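Local coordinates for protein apical membrane antigen AMA1 (Toxoplasma gondii ME49, PDB 4YIV) that plays an important part in host cell invasion as a microneme protein of the moving junction, the ring formed between parasite and host cell membranes, at residues Y90-F101 against P191-K199; P370-V378 against K382-G390. All blocks are in the same frame, centred on the assembly; numbering follows the deposited sequence.

Two contacts, in series along the chain, mark opposite sides of this part of AMA1. The first takes in the last turn of helix 87-93 and the loop after it, which runs on to Phe101 and meets 191-199 some ninety residues later, so contact 1 closes a long excursion containing several helices and strands. Once it is shut, the chain goes on through the five-stranded sheet built from strands between 233 and 333. Contact 2 then closes a beta hairpin, with only three residues between its segments, whose strands are 372-373 and 384-389. The contacts neither nest nor cross; the centres of contact 1 and contact 2 are about 59 Å apart, and the nearest atoms of contact 1 and contact 2 about 39 Å.

Contact 1. Residues Y90-F101 against P191-K199; sequences YKQSGNPLPGGF and PDLTWYCFK. With CD (cadmium ion), chain C.
The loop leaving helix 87-93 packs against the segment leading into strand 198-201, and Leu97 is central to the join. Its backbone N donates an almost straight bond to Thr194 O (2.8 Å, 167°), one residue after the cis peptide between Asn95 and Pro96. The two methyls of Leu97 serve different rings: CD1 sits over the face of the Trp195 six-membered ring, 3.8 Å from its centroid, while CD2 lies over the Tyr90 ring. Tyr90 OH in turn donates to Asn95 OD1 (2.6 Å), fixing the carboxamide, whose ND2 makes a weak bond to Pro191 O. A water that Asn95 ND2 reaches only weakly donates to Asp192 O and also bonds Thr194 OG1. Beyond them, Asp192 binds a cadmium ion through both carboxylate oxygens.

The Tyr196 ring turns its edge to Leu97 O, 3.1 Å from Tyr196 CE2, and its OH reaches the edge of the Phe101 ring. A second water accepts from Tyr196 OH and donates to Pro98 O and Gly100 O, tying the hydroxyl to the glycine-rich turn, while Gln70 bonds Leu97 O and Gly99 O. Phe101 points its CZ edge at the face of Phe198, with centroids 5.2 Å apart and planes at 83°. Ile66 touches both rings. This T-shaped pair joins the loop to the first residue of strand 198-201, which pairs antiparallel with 65-68: plain loop-on-sheet packing.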
ATOM      1  N   TYR A  90      16.294 -21.367 -17.230  1.00 30.75           N
ATOM      2  CA  TYR A  90      17.313 -21.205 -16.190  1.00 29.91           C
ATOM      3  C   TYR A  90      18.617 -21.870 -16.642  1.00 35.34           C
ATOM      4  O   TYR A  90      19.713 -21.335 -16.453  1.00 34.79           O
ATOM      5  CB  TYR A  90      16.829 -21.825 -14.912  1.00 30.70           C
ATOM      6  CG  TYR A  90      17.734 -21.718 -13.730  1.00 27.84           C
ATOM      7  CD1 TYR A  90      18.658 -20.687 -13.589  1.00 31.71           C
ATOM      8  CD2 TYR A  90      17.641 -22.663 -12.719  1.00 36.22           C
ATOM      9  CE1 TYR A  90      19.472 -20.624 -12.456  1.00 28.95           C
ATOM     10  CE2 TYR A  90      18.428 -22.604 -11.601  1.00 33.58           C
ATOM     11  CZ  TYR A  90      19.341 -21.587 -11.463  1.00 33.07           C
ATOM     12  OH  TYR A  90      20.133 -21.575 -10.325  1.00 34.79           O
ATOM     13  N   LYS A  91      18.499 -23.052 -17.225  1.00 37.45           N
ATOM     14  CA  LYS A  91      19.693 -23.699 -17.758  1.00 41.89           C
ATOM     15  C   LYS A  91      20.319 -22.811 -18.831  1.00 39.39           C
ATOM     16  O   LYS A  91      21.526 -22.640 -18.837  1.00 40.61           O
ATOM     17  CB  LYS A  91      19.385 -25.085 -18.304  1.00 43.11           C
ATOM     18  CG  LYS A  91      19.886 -26.185 -17.375  1.00 59.39           C
ATOM     19  CD  LYS A  91      18.964 -27.396 -17.377  1.00 72.11           C
ATOM     20  CE  LYS A  91      19.231 -28.314 -16.188  1.00 75.75           C
ATOM     21  NZ  LYS A  91      18.267 -29.459 -16.162  1.00 82.45           N
ATOM     22  N   GLN A  92      19.506 -22.201 -19.693  1.00 38.88           N
ATOM     23  CA  GLN A  92      20.038 -21.295 -20.719  1.00 38.38           C
ATOM     24  C   GLN A  92      20.686 -20.026 -20.169  1.00 39.60           C
ATOM     25  O   GLN A  92      21.607 -19.505 -20.776  1.00 38.35           O
ATOM     26  CB  GLN A  92      18.938 -20.888 -21.699  1.00 42.83           C
ATOM     27  CG  GLN A  92      18.534 -21.994 -22.648  1.00 53.91           C
ATOM     28  CD  GLN A  92      17.350 -21.604 -23.521  1.00 67.22           C
ATOM     29  OE1 GLN A  92      16.900 -20.450 -23.508  1.00 62.76           O
ATOM     30  NE2 GLN A  92      16.834 -22.573 -24.280  1.00 63.54           N
ATOM     31  N   SER A  93      20.203 -19.496 -19.048  1.00 33.62           N
ATOM     32  CA  SER A  93      20.748 -18.245 -18.540  1.00 34.64           C
ATOM     33  C   SER A  93      21.943 -18.463 -17.617  1.00 31.78           C
ATOM     34  O   SER A  93      22.805 -17.595 -17.498  1.00 36.38           O
ATOM     35  CB  SER A  93      19.658 -17.460 -17.791  1.00 34.03           C
ATOM     36  OG  SER A  93      19.266 -18.143 -16.607  1.00 31.49           O
ATOM     37  N   GLY A  94      21.972 -19.597 -16.928  1.00 34.60           N
ATOM     38  CA  GLY A  94      22.859 -19.757 -15.778  1.00 35.77           C
ATOM     39  C   GLY A  94      22.378 -18.870 -14.626  1.00 34.49           C
ATOM     40  O   GLY A  94      21.264 -18.337 -14.695  1.00 31.26           O
ATOM     41  N   ASN A  95      23.182 -18.717 -13.569  1.00 33.03           N
ATOM     42  CA  ASN A  95      22.775 -17.926 -12.399  1.00 30.31           C
ATOM     43  C   ASN A  95      22.867 -16.421 -12.666  1.00 30.34           C
ATOM     44  O   ASN A  95      23.750 -15.985 -13.378  1.00 32.56           O
ATOM     45  CB  ASN A  95      23.644 -18.260 -11.184  1.00 29.40           C
ATOM     46  CG  ASN A  95      23.296 -19.573 -10.565  1.00 36.70           C
ATOM     47  OD1 ASN A  95      22.151 -20.005 -10.588  1.00 33.26           O
ATOM     48  ND2 ASN A  95      24.295 -20.227 -10.003  1.00 36.67           N
ATOM     49  N   PRO A  96      21.972 -15.606 -12.068  1.00 26.70           N
ATOM     50  CA  PRO A  96      20.828 -15.965 -11.227  1.00 28.96           C
ATOM     51  C   PRO A  96      19.618 -16.378 -12.074  1.00 28.78           C
ATOM     52  O   PRO A  96      19.644 -16.299 -13.311  1.00 25.58           O
ATOM     53  CB  PRO A  96      20.554 -14.664 -10.464  1.00 27.78           C
ATOM     54  CG  PRO A  96      20.828 -13.604 -11.461  1.00 25.69           C
ATOM     55  CD  PRO A  96      22.044 -14.141 -12.252  1.00 29.52           C
ATOM     56  N   LEU A  97      18.579 -16.841 -11.399  1.00 26.28           N
ATOM     57  CA  LEU A  97      17.310 -17.126 -12.048  1.00 26.33           C
ATOM     58  C   LEU A  97      16.922 -15.956 -12.924  1.00 24.53           C
ATOM     59  O   LEU A  97      17.019 -14.797 -12.505  1.00 26.42           O
ATOM     60  CB  LEU A  97      16.222 -17.389 -11.005  1.00 28.07           C
ATOM     61  CG  LEU A  97      16.402 -18.667 -10.193  1.00 33.44           C
ATOM     62  CD1 LEU A  97      15.632 -18.550  -8.895  1.00 32.81           C
ATOM     63  CD2 LEU A  97      15.943 -19.881 -10.992  1.00 31.03           C
ATOM     64  N   PRO A  98      16.525 -16.234 -14.172  1.00 24.96           N
ATOM     65  CA  PRO A  98      16.003 -15.152 -14.991  1.00 22.45           C
ATOM     66  C   PRO A  98      14.484 -14.968 -14.718  1.00 26.51           C
ATOM     67  O   PRO A  98      13.943 -15.541 -13.762  1.00 26.06           O
ATOM     68  CB  PRO A  98      16.275 -15.644 -16.422  1.00 27.30           C
ATOM     69  CG  PRO A  98      16.115 -17.153 -16.306  1.00 27.92           C
ATOM     70  CD  PRO A  98      16.540 -17.526 -14.892  1.00 28.82           C
ATOM     71  N   GLY A  99      13.823 -14.176 -15.542  1.00 26.77           N
ATOM     72  CA  GLY A  99      12.368 -14.041 -15.465  1.00 27.03           C
ATOM     73  C   GLY A  99      11.932 -13.160 -14.296  1.00 23.55           C
ATOM     74  O   GLY A  99      12.692 -12.301 -13.815  1.00 23.03           O
ATOM     75  N   GLY A 100      10.694 -13.359 -13.838  1.00 24.09           N
ATOM     76  CA  GLY A 100      10.163 -12.561 -12.744  1.00 22.69           C
ATOM     77  C   GLY A 100       9.378 -13.400 -11.767  1.00 23.37           C
ATOM     78  O   GLY A 100       9.741 -14.556 -11.464  1.00 22.74           O
ATOM     79  N   PHE A 101       8.294 -12.818 -11.259  1.00 24.10           N
ATOM     80  CA  PHE A 101       7.570 -13.376 -10.126  1.00 22.48           C
ATOM     81  C   PHE A 101       6.224 -13.960 -10.535  1.00 22.98           C
ATOM     82  O   PHE A 101       5.592 -14.639  -9.730  1.00 23.34           O
ATOM     83  CB  PHE A 101       7.313 -12.319  -9.066  1.00 22.08           C
ATOM     84  CG  PHE A 101       8.513 -11.926  -8.230  1.00 20.82           C
ATOM     85  CD1 PHE A 101       9.801 -12.344  -8.521  1.00 23.07           C
ATOM     86  CD2 PHE A 101       8.321 -11.116  -7.138  1.00 19.46           C
ATOM     87  CE1 PHE A 101      10.858 -11.955  -7.711  1.00 22.54           C
ATOM     88  CE2 PHE A 101       9.351 -10.714  -6.350  1.00 19.99           C
ATOM     89  CZ  PHE A 101      10.640 -11.152  -6.632  1.00 20.32           C
ATOM     90  N   PRO A 191      28.362 -14.970  -8.518  1.00 37.14           N
ATOM     91  CA  PRO A 191      27.798 -15.771  -9.611  1.00 32.93           C
ATOM     92  C   PRO A 191      27.333 -17.136  -9.149  1.00 30.95           C
ATOM     93  O   PRO A 191      26.608 -17.819  -9.859  1.00 31.22           O
ATOM     94  CB  PRO A 191      28.968 -15.909 -10.596  1.00 34.66           C
ATOM     95  CG  PRO A 191      30.205 -15.817  -9.685  1.00 39.01           C
ATOM     96  CD  PRO A 191      29.827 -14.801  -8.658  1.00 36.81           C
ATOM     97  N   ASP A 192      27.728 -17.548  -7.965  1.00 29.17           N
ATOM     98  CA  ASP A 192      27.305 -18.833  -7.434  1.00 30.78           C
ATOM     99  C   ASP A 192      25.869 -18.903  -6.936  1.00 33.06           C
ATOM    100  O   ASP A 192      25.359 -19.969  -6.673  1.00 30.81           O
ATOM    101  CB  ASP A 192      28.127 -19.162  -6.207  1.00 33.51           C
ATOM    102  CG  ASP A 192      29.549 -19.463  -6.519  1.00 35.13           C
ATOM    103  OD1 ASP A 192      29.966 -19.259  -7.663  1.00 31.77           O
ATOM    104  OD2 ASP A 192      30.226 -19.907  -5.594  1.00 29.91           O
ATOM    105  N   LEU A 193      25.246 -17.759  -6.740  1.00 31.71           N
ATOM    106  CA  LEU A 193      23.938 -17.728  -6.099  1.00 28.64           C
ATOM    107  C   LEU A 193      22.770 -17.822  -7.072  1.00 29.79           C
ATOM    108  O   LEU A 193      22.767 -17.208  -8.147  1.00 26.06           O
ATOM    109  CB  LEU A 193      23.798 -16.449  -5.269  1.00 28.26           C
ATOM    110  CG  LEU A 193      24.774 -16.317  -4.104  1.00 29.91           C
ATOM    111  CD1 LEU A 193      24.576 -14.982  -3.409  1.00 29.75           C
ATOM    112  CD2 LEU A 193      24.603 -17.455  -3.115  1.00 28.65           C
ATOM    113  N   THR A 194      21.752 -18.570  -6.649  1.00 28.26           N
ATOM    114  CA  THR A 194      20.578 -18.792  -7.463  1.00 28.61           C
ATOM    115  C   THR A 194      19.718 -17.522  -7.580  1.00 27.38           C
ATOM    116  O   THR A 194      19.218 -17.199  -8.664  1.00 26.86           O
ATOM    117  CB  THR A 194      19.718 -19.963  -6.879  1.00 29.83           C
ATOM    118  OG1 THR A 194      20.521 -21.150  -6.864  1.00 40.45           O
ATOM    119  CG2 THR A 194      18.499 -20.208  -7.737  1.00 32.60           C
ATOM    120  N   TRP A 195      19.546 -16.814  -6.470  1.00 25.94           N
ATOM    121  CA  TRP A 195      18.690 -15.637  -6.445  1.00 24.86           C
ATOM    122  C   TRP A 195      19.455 -14.336  -6.658  1.00 26.49           C
ATOM    123  O   TRP A 195      20.530 -14.104  -6.094  1.00 27.04           O
ATOM    124  CB  TRP A 195      17.931 -15.558  -5.123  1.00 26.18           C
ATOM    125  CG  TRP A 195      16.766 -16.501  -5.085  1.00 26.62           C
ATOM    126  CD1 TRP A 195      16.705 -17.733  -4.490  1.00 30.02           C
ATOM    127  CD2 TRP A 195      15.501 -16.279  -5.696  1.00 26.71           C
ATOM    128  NE1 TRP A 195      15.465 -18.294  -4.701  1.00 29.97           N
ATOM    129  CE2 TRP A 195      14.710 -17.420  -5.447  1.00 27.71           C
ATOM    130  CE3 TRP A 195      14.958 -15.224  -6.444  1.00 27.23           C
ATOM    131  CZ2 TRP A 195      13.408 -17.535  -5.914  1.00 27.54           C
ATOM    132  CZ3 TRP A 195      13.654 -15.348  -6.918  1.00 27.28           C
ATOM    133  CH2 TRP A 195      12.898 -16.489  -6.641  1.00 25.65           C
ATOM    134  N   TYR A 196      18.834 -13.492  -7.461  1.00 24.05           N
ATOM    135  CA  TYR A 196      19.120 -12.067  -7.528  1.00 25.90           C
ATOM    136  C   TYR A 196      18.470 -11.380  -6.328  1.00 24.19           C
ATOM    137  O   TYR A 196      17.498 -11.874  -5.746  1.00 23.98           O
ATOM    138  CB  TYR A 196      18.606 -11.472  -8.845  1.00 23.79           C
ATOM    139  CG  TYR A 196      17.154 -11.864  -9.115  1.00 22.32           C
ATOM    140  CD1 TYR A 196      16.099 -11.184  -8.503  1.00 23.02           C
ATOM    141  CD2 TYR A 196      16.854 -12.955  -9.921  1.00 25.35           C
ATOM    142  CE1 TYR A 196      14.775 -11.572  -8.722  1.00 22.94           C
ATOM    143  CE2 TYR A 196      15.529 -13.355 -10.163  1.00 26.11           C
ATOM    144  CZ  TYR A 196      14.489 -12.665  -9.552  1.00 24.11           C
ATOM    145  OH  TYR A 196      13.185 -13.096  -9.790  1.00 25.24           O
ATOM    146  N   CYS A 197      19.024 -10.233  -5.970  1.00 22.24           N
ATOM    147  CA  CYS A 197      18.503  -9.420  -4.902  1.00 22.65           C
ATOM    148  C   CYS A 197      17.318  -8.625  -5.451  1.00 21.67           C
ATOM    149  O   CYS A 197      17.213  -8.389  -6.657  1.00 22.42           O
ATOM    150  CB  CYS A 197      19.580  -8.480  -4.357  1.00 25.37           C
ATOM    151  SG  CYS A 197      20.951  -9.361  -3.466  1.00 27.94           S
ATOM    152  N   PHE A 198      16.444  -8.214  -4.551  1.00 20.57           N
ATOM    153  CA  PHE A 198      15.275  -7.431  -4.945  1.00 19.81           C
ATOM    154  C   PHE A 198      14.725  -6.760  -3.711  1.00 21.58           C
ATOM    155  O   PHE A 198      14.990  -7.190  -2.605  1.00 20.62           O
ATOM    156  CB  PHE A 198      14.212  -8.308  -5.618  1.00 21.73           C
ATOM    157  CG  PHE A 198      13.858  -9.558  -4.846  1.00 20.56           C
ATOM    158  CD1 PHE A 198      12.838  -9.554  -3.911  1.00 19.83           C
ATOM    159  CD2 PHE A 198      14.524 -10.764  -5.104  1.00 20.86           C
ATOM    160  CE1 PHE A 198      12.519 -10.709  -3.198  1.00 21.17           C
ATOM    161  CE2 PHE A 198      14.191 -11.930  -4.415  1.00 23.73           C
ATOM    162  CZ  PHE A 198      13.187 -11.902  -3.455  1.00 23.26           C
ATOM    163  N   LYS A 199      13.965  -5.692  -3.906  1.00 20.44           N
ATOM    164  CA  LYS A 199      13.366  -4.979  -2.788  1.00 19.72           C
ATOM    165  C   LYS A 199      12.139  -4.205  -3.291  1.00 20.20           C
ATOM    166  O   LYS A 199      12.043  -3.888  -4.498  1.00 16.60           O
ATOM    167  CB  LYS A 199      14.360  -4.005  -2.152  1.00 22.85           C
ATOM    168  CG  LYS A 199      14.734  -2.846  -3.052  1.00 27.52           C
ATOM    169  CD  LYS A 199      15.747  -1.908  -2.386  1.00 34.54           C
ATOM    170  CE  LYS A 199      16.236  -0.855  -3.392  1.00 43.84           C
ATOM    171  NZ  LYS A 199      17.442  -0.123  -2.882  1.00 48.64           N
TER
HETATM  172 CD    CD C 502      32.456 -19.832  -6.737  1.00 31.34          CD
HETATM  173  O   HOH W   1      23.562 -22.146  -7.398  1.00 44.34           O
HETATM  174  O   HOH W   2      12.478 -15.108 -11.436  1.00 23.30           O

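Contact 2. Residues P370-V378 against K382-G390; sequences PDSFGACDV and KRQKTSCVG
Phe373 and Lys385 form a non-hydrogen-bonded pair in an antiparallel beta hairpin, and their side chains lie alongside each other, pointing the same way. Lys385 starts with CG anti to the backbone N (chi1 -172°) and stays extended beyond it, which carries its methylene chain along the phenyl ring. CG lies over the ring face, 4.1 Å from the centroid, and CE reaches to 3.9 Å from Phe373 CZ. Asp371 also runs beside the lysine, but Asp371 OD2 and Lys385 NZ remain 4.6 Å apart, too far for a salt bridge, so any attraction is probably long-range. The other carboxylate oxygen, Asp371 OD1, approaches Ser387 CB.

The opposite face carries the hydrogen-bonded pair Ser372 and Thr386. Their backbones exchange two bonds, Thr386 N to Ser372 O at 2.9 Å and Ser372 N to Thr386 O at 3.0 Å. With OG beside its own backbone N (chi1 -45°), Ser372 turns back to donate to Pro370 O. Gln384 NE2 donates to Thr386 OG1 in the amide plane (2.9 Å), which helps set the rotation of the carboxamide.

Past Gly374, whose N bonds Gln384 O, the register shifts by one residue. Pairing resumes at Asp377 and Lys382, where Asp377 N donates to Lys382 O (2.8 Å) and Lys382 N to Asp377 O. Asp377 OD2 forms a salt bridge with Arg245, and Gln384 OE1 accepts from Cys246 N, fastening the hairpin to strand 245-248. Cys388 is disulfide-bonded to Cys364. Strand 384-389 is the middle of three, between 372-373 and 392-397.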
ATOM      1  N   PRO A 370     -20.607  26.272  12.788  1.00 89.35           N
ATOM      2  CA  PRO A 370     -20.299  27.450  13.615  1.00 88.13           C
ATOM      3  C   PRO A 370     -18.834  27.550  14.059  1.00 80.31           C
ATOM      4  O   PRO A 370     -18.273  26.536  14.471  1.00 87.54           O
ATOM      5  CB  PRO A 370     -21.188  27.244  14.844  1.00 94.08           C
ATOM      6  CG  PRO A 370     -21.269  25.750  14.984  1.00 87.92           C
ATOM      7  CD  PRO A 370     -21.291  25.216  13.564  1.00 83.25           C
ATOM      8  N   ASP A 371     -18.246  28.745  14.006  1.00 72.59           N
ATOM      9  CA  ASP A 371     -16.893  28.961  14.522  1.00 77.48           C
ATOM     10  C   ASP A 371     -16.801  28.509  15.992  1.00 85.47           C
ATOM     11  O   ASP A 371     -17.327  29.170  16.886  1.00 87.17           O
ATOM     12  CB  ASP A 371     -16.474  30.440  14.394  1.00 68.47           C
ATOM     13  CG  ASP A 371     -16.072  30.828  12.970  1.00 70.92           C
ATOM     14  OD1 ASP A 371     -16.562  30.201  12.006  1.00 71.86           O
ATOM     15  OD2 ASP A 371     -15.265  31.774  12.816  1.00 65.26           O
ATOM     16  N   SER A 372     -16.130  27.380  16.224  1.00 89.53           N
ATOM     17  CA  SER A 372     -15.995  26.789  17.559  1.00 85.60           C
ATOM     18  C   SER A 372     -14.569  26.935  18.084  1.00 87.65           C
ATOM     19  O   SER A 372     -13.619  26.503  17.425  1.00 85.79           O
ATOM     20  CB  SER A 372     -16.375  25.305  17.530  1.00 82.46           C
ATOM     21  OG  SER A 372     -17.571  25.094  16.800  1.00 84.24           O
ATOM     22  N   PHE A 373     -14.419  27.544  19.262  1.00 82.98           N
ATOM     23  CA  PHE A 373     -13.116  27.632  19.919  1.00 80.34           C
ATOM     24  C   PHE A 373     -13.100  26.702  21.123  1.00 79.99           C
ATOM     25  O   PHE A 373     -14.151  26.406  21.699  1.00 75.97           O
ATOM     26  CB  PHE A 373     -12.798  29.063  20.348  1.00 78.07           C
ATOM     27  CG  PHE A 373     -12.597  30.015  19.204  1.00 75.51           C
ATOM     28  CD1 PHE A 373     -13.685  30.562  18.542  1.00 77.41           C
ATOM     29  CD2 PHE A 373     -11.321  30.380  18.804  1.00 77.14           C
ATOM     30  CE1 PHE A 373     -13.503  31.454  17.488  1.00 76.40           C
ATOM     31  CE2 PHE A 373     -11.133  31.271  17.753  1.00 76.11           C
ATOM     32  CZ  PHE A 373     -12.227  31.810  17.097  1.00 72.03           C
ATOM     33  N   GLY A 374     -11.907  26.234  21.484  1.00 75.13           N
ATOM     34  CA  GLY A 374     -11.740  25.280  22.569  1.00 71.60           C
ATOM     35  C   GLY A 374     -10.838  25.829  23.656  1.00 75.72           C
ATOM     36  O   GLY A 374     -10.192  26.871  23.470  1.00 70.28           O
ATOM     37  N   ALA A 375     -10.785  25.115  24.782  1.00 76.91           N
ATOM     38  CA  ALA A 375     -10.043  25.567  25.962  1.00 71.50           C
ATOM     39  C   ALA A 375      -8.582  25.812  25.626  1.00 75.56           C
ATOM     40  O   ALA A 375      -8.007  25.124  24.780  1.00 79.04           O
ATOM     41  CB  ALA A 375     -10.159  24.559  27.075  1.00 68.02           C
ATOM     42  N   CYS A 376      -7.979  26.790  26.290  1.00 71.59           N
ATOM     43  CA  CYS A 376      -6.624  27.176  25.941  1.00 75.62           C
ATOM     44  C   CYS A 376      -5.651  26.104  26.387  1.00 81.28           C
ATOM     45  O   CYS A 376      -5.714  25.619  27.515  1.00 83.47           O
ATOM     46  CB  CYS A 376      -6.243  28.512  26.568  1.00 70.12           C
ATOM     47  SG  CYS A 376      -4.542  28.994  26.202  1.00 79.78           S
ATOM     48  N   ASP A 377      -4.765  25.725  25.476  1.00 82.66           N
ATOM     49  CA  ASP A 377      -3.652  24.854  25.798  1.00 82.87           C
ATOM     50  C   ASP A 377      -2.549  25.725  26.394  1.00 84.42           C
ATOM     51  O   ASP A 377      -1.806  26.380  25.668  1.00 84.67           O
ATOM     52  CB  ASP A 377      -3.178  24.103  24.543  1.00 78.56           C
ATOM     53  CG  ASP A 377      -1.938  23.257  24.787  1.00 83.05           C
ATOM     54  OD1 ASP A 377      -1.585  23.011  25.962  1.00 83.94           O
ATOM     55  OD2 ASP A 377      -1.318  22.829  23.789  1.00 82.74           O
ATOM     56  N   VAL A 378      -2.467  25.745  27.721  1.00 84.91           N
ATOM     57  CA  VAL A 378      -1.491  26.583  28.412  1.00 83.90           C
ATOM     58  C   VAL A 378      -0.055  26.158  28.104  1.00 83.19           C
ATOM     59  O   VAL A 378       0.825  27.006  27.955  1.00 84.22           O
ATOM     60  CB  VAL A 378      -1.724  26.559  29.938  1.00 86.86           C
ATOM     61  CG1 VAL A 378      -3.056  27.227  30.272  1.00 80.41           C
ATOM     62  CG2 VAL A 378      -1.685  25.131  30.484  1.00 89.11           C
ATOM     63  N   LYS A 382      -1.997  27.983  22.817  1.00 84.51           N
ATOM     64  CA  LYS A 382      -2.780  28.047  21.594  1.00 71.78           C
ATOM     65  C   LYS A 382      -4.136  27.405  21.885  1.00 67.23           C
ATOM     66  O   LYS A 382      -4.299  26.741  22.908  1.00 65.66           O
ATOM     67  CB  LYS A 382      -2.058  27.341  20.445  1.00 73.85           C
ATOM     68  CG  LYS A 382      -0.869  28.109  19.883  1.00 74.66           C
ATOM     69  CD  LYS A 382      -0.034  27.237  18.956  1.00 82.08           C
ATOM     70  CE  LYS A 382       0.880  28.059  18.059  1.00 81.81           C
ATOM     71  NZ  LYS A 382       0.154  29.141  17.343  1.00 76.85           N
ATOM     72  N   ARG A 383      -5.109  27.618  21.005  1.00 67.07           N
ATOM     73  CA  ARG A 383      -6.439  27.021  21.165  1.00 65.46           C
ATOM     74  C   ARG A 383      -6.996  26.518  19.835  1.00 62.18           C
ATOM     75  O   ARG A 383      -6.718  27.080  18.770  1.00 63.35           O
ATOM     76  CB  ARG A 383      -7.408  28.033  21.777  1.00 71.30           C
ATOM     77  CG  ARG A 383      -7.277  29.404  21.154  1.00 72.08           C
ATOM     78  CD  ARG A 383      -8.035  30.480  21.901  1.00 73.26           C
ATOM     79  NE  ARG A 383      -7.966  31.720  21.145  1.00 68.48           N
ATOM     80  CZ  ARG A 383      -6.853  32.426  20.953  1.00 73.65           C
ATOM     81  NH1 ARG A 383      -5.688  32.050  21.476  1.00 70.29           N
ATOM     82  NH2 ARG A 383      -6.913  33.532  20.232  1.00 76.78           N
ATOM     83  N   GLN A 384      -7.790  25.458  19.903  1.00 56.99           N
ATOM     84  CA  GLN A 384      -8.416  24.919  18.706  1.00 59.11           C
ATOM     85  C   GLN A 384      -9.402  25.918  18.122  1.00 67.57           C
ATOM     86  O   GLN A 384     -10.079  26.644  18.849  1.00 71.38           O
ATOM     87  CB  GLN A 384      -9.129  23.606  19.014  1.00 52.76           C
ATOM     88  CG  GLN A 384      -9.908  23.002  17.846  1.00 59.58           C
ATOM     89  CD  GLN A 384      -9.012  22.357  16.787  1.00 60.16           C
ATOM     90  OE1 GLN A 384      -7.819  22.125  17.014  1.00 52.01           O
ATOM     91  NE2 GLN A 384      -9.591  22.066  15.621  1.00 55.98           N
ATOM     92  N   LYS A 385      -9.458  25.948  16.797  1.00 66.21           N
ATOM     93  CA  LYS A 385     -10.458  26.707  16.066  1.00 67.03           C
ATOM     94  C   LYS A 385     -11.017  25.820  14.961  1.00 66.97           C
ATOM     95  O   LYS A 385     -10.331  25.506  13.990  1.00 64.44           O
ATOM     96  CB  LYS A 385      -9.858  27.986  15.482  1.00 70.51           C
ATOM     97  CG  LYS A 385     -10.899  28.906  14.872  1.00 72.85           C
ATOM     98  CD  LYS A 385     -10.279  30.110  14.173  1.00 64.77           C
ATOM     99  CE  LYS A 385     -11.340  30.882  13.383  1.00 70.69           C
ATOM    100  NZ  LYS A 385     -10.727  31.701  12.305  1.00 69.25           N
ATOM    101  N   THR A 386     -12.258  25.401  15.135  1.00 66.07           N
ATOM    102  CA  THR A 386     -12.935  24.538  14.183  1.00 63.72           C
ATOM    103  C   THR A 386     -14.096  25.272  13.526  1.00 73.08           C
ATOM    104  O   THR A 386     -15.128  25.516  14.159  1.00 77.20           O
ATOM    105  CB  THR A 386     -13.462  23.288  14.871  1.00 66.38           C
ATOM    106  OG1 THR A 386     -12.442  22.743  15.713  1.00 65.89           O
ATOM    107  CG2 THR A 386     -13.880  22.263  13.845  1.00 66.19           C
ATOM    108  N   SER A 387     -13.930  25.616  12.255  1.00 69.44           N
ATOM    109  CA  SER A 387     -14.936  26.385  11.534  1.00 66.66           C
ATOM    110  C   SER A 387     -15.255  25.799  10.157  1.00 70.28           C
ATOM    111  O   SER A 387     -14.890  24.661   9.848  1.00 62.09           O
ATOM    112  CB  SER A 387     -14.447  27.814  11.385  1.00 67.21           C
ATOM    113  OG  SER A 387     -13.261  27.851  10.615  1.00 66.19           O
ATOM    114  N   CYS A 388     -15.952  26.586   9.340  1.00 72.74           N
ATOM    115  CA  CYS A 388     -16.253  26.213   7.965  1.00 67.30           C
ATOM    116  C   CYS A 388     -15.851  27.344   7.041  1.00 67.14           C
ATOM    117  O   CYS A 388     -16.159  28.497   7.309  1.00 72.78           O
ATOM    118  CB  CYS A 388     -17.733  25.890   7.805  1.00 67.94           C
ATOM    119  SG  CYS A 388     -18.193  25.401   6.126  1.00 91.87           S
ATOM    120  N   VAL A 389     -15.154  27.011   5.963  1.00 67.07           N
ATOM    121  CA  VAL A 389     -14.659  28.003   5.013  1.00 68.93           C
ATOM    122  C   VAL A 389     -14.576  27.377   3.630  1.00 79.03           C
ATOM    123  O   VAL A 389     -14.080  26.254   3.474  1.00 78.39           O
ATOM    124  CB  VAL A 389     -13.271  28.548   5.412  1.00 65.34           C
ATOM    125  CG1 VAL A 389     -12.791  29.626   4.421  1.00 62.66           C
ATOM    126  CG2 VAL A 389     -13.296  29.098   6.820  1.00 65.08           C
ATOM    127  N   GLY A 390     -15.059  28.111   2.628  1.00 84.28           N
ATOM    128  CA  GLY A 390     -15.093  27.620   1.259  1.00 80.11           C
ATOM    129  C   GLY A 390     -15.836  26.300   1.185  1.00 79.10           C
ATOM    130  O   GLY A 390     -15.493  25.430   0.380  1.00 75.07           O
TER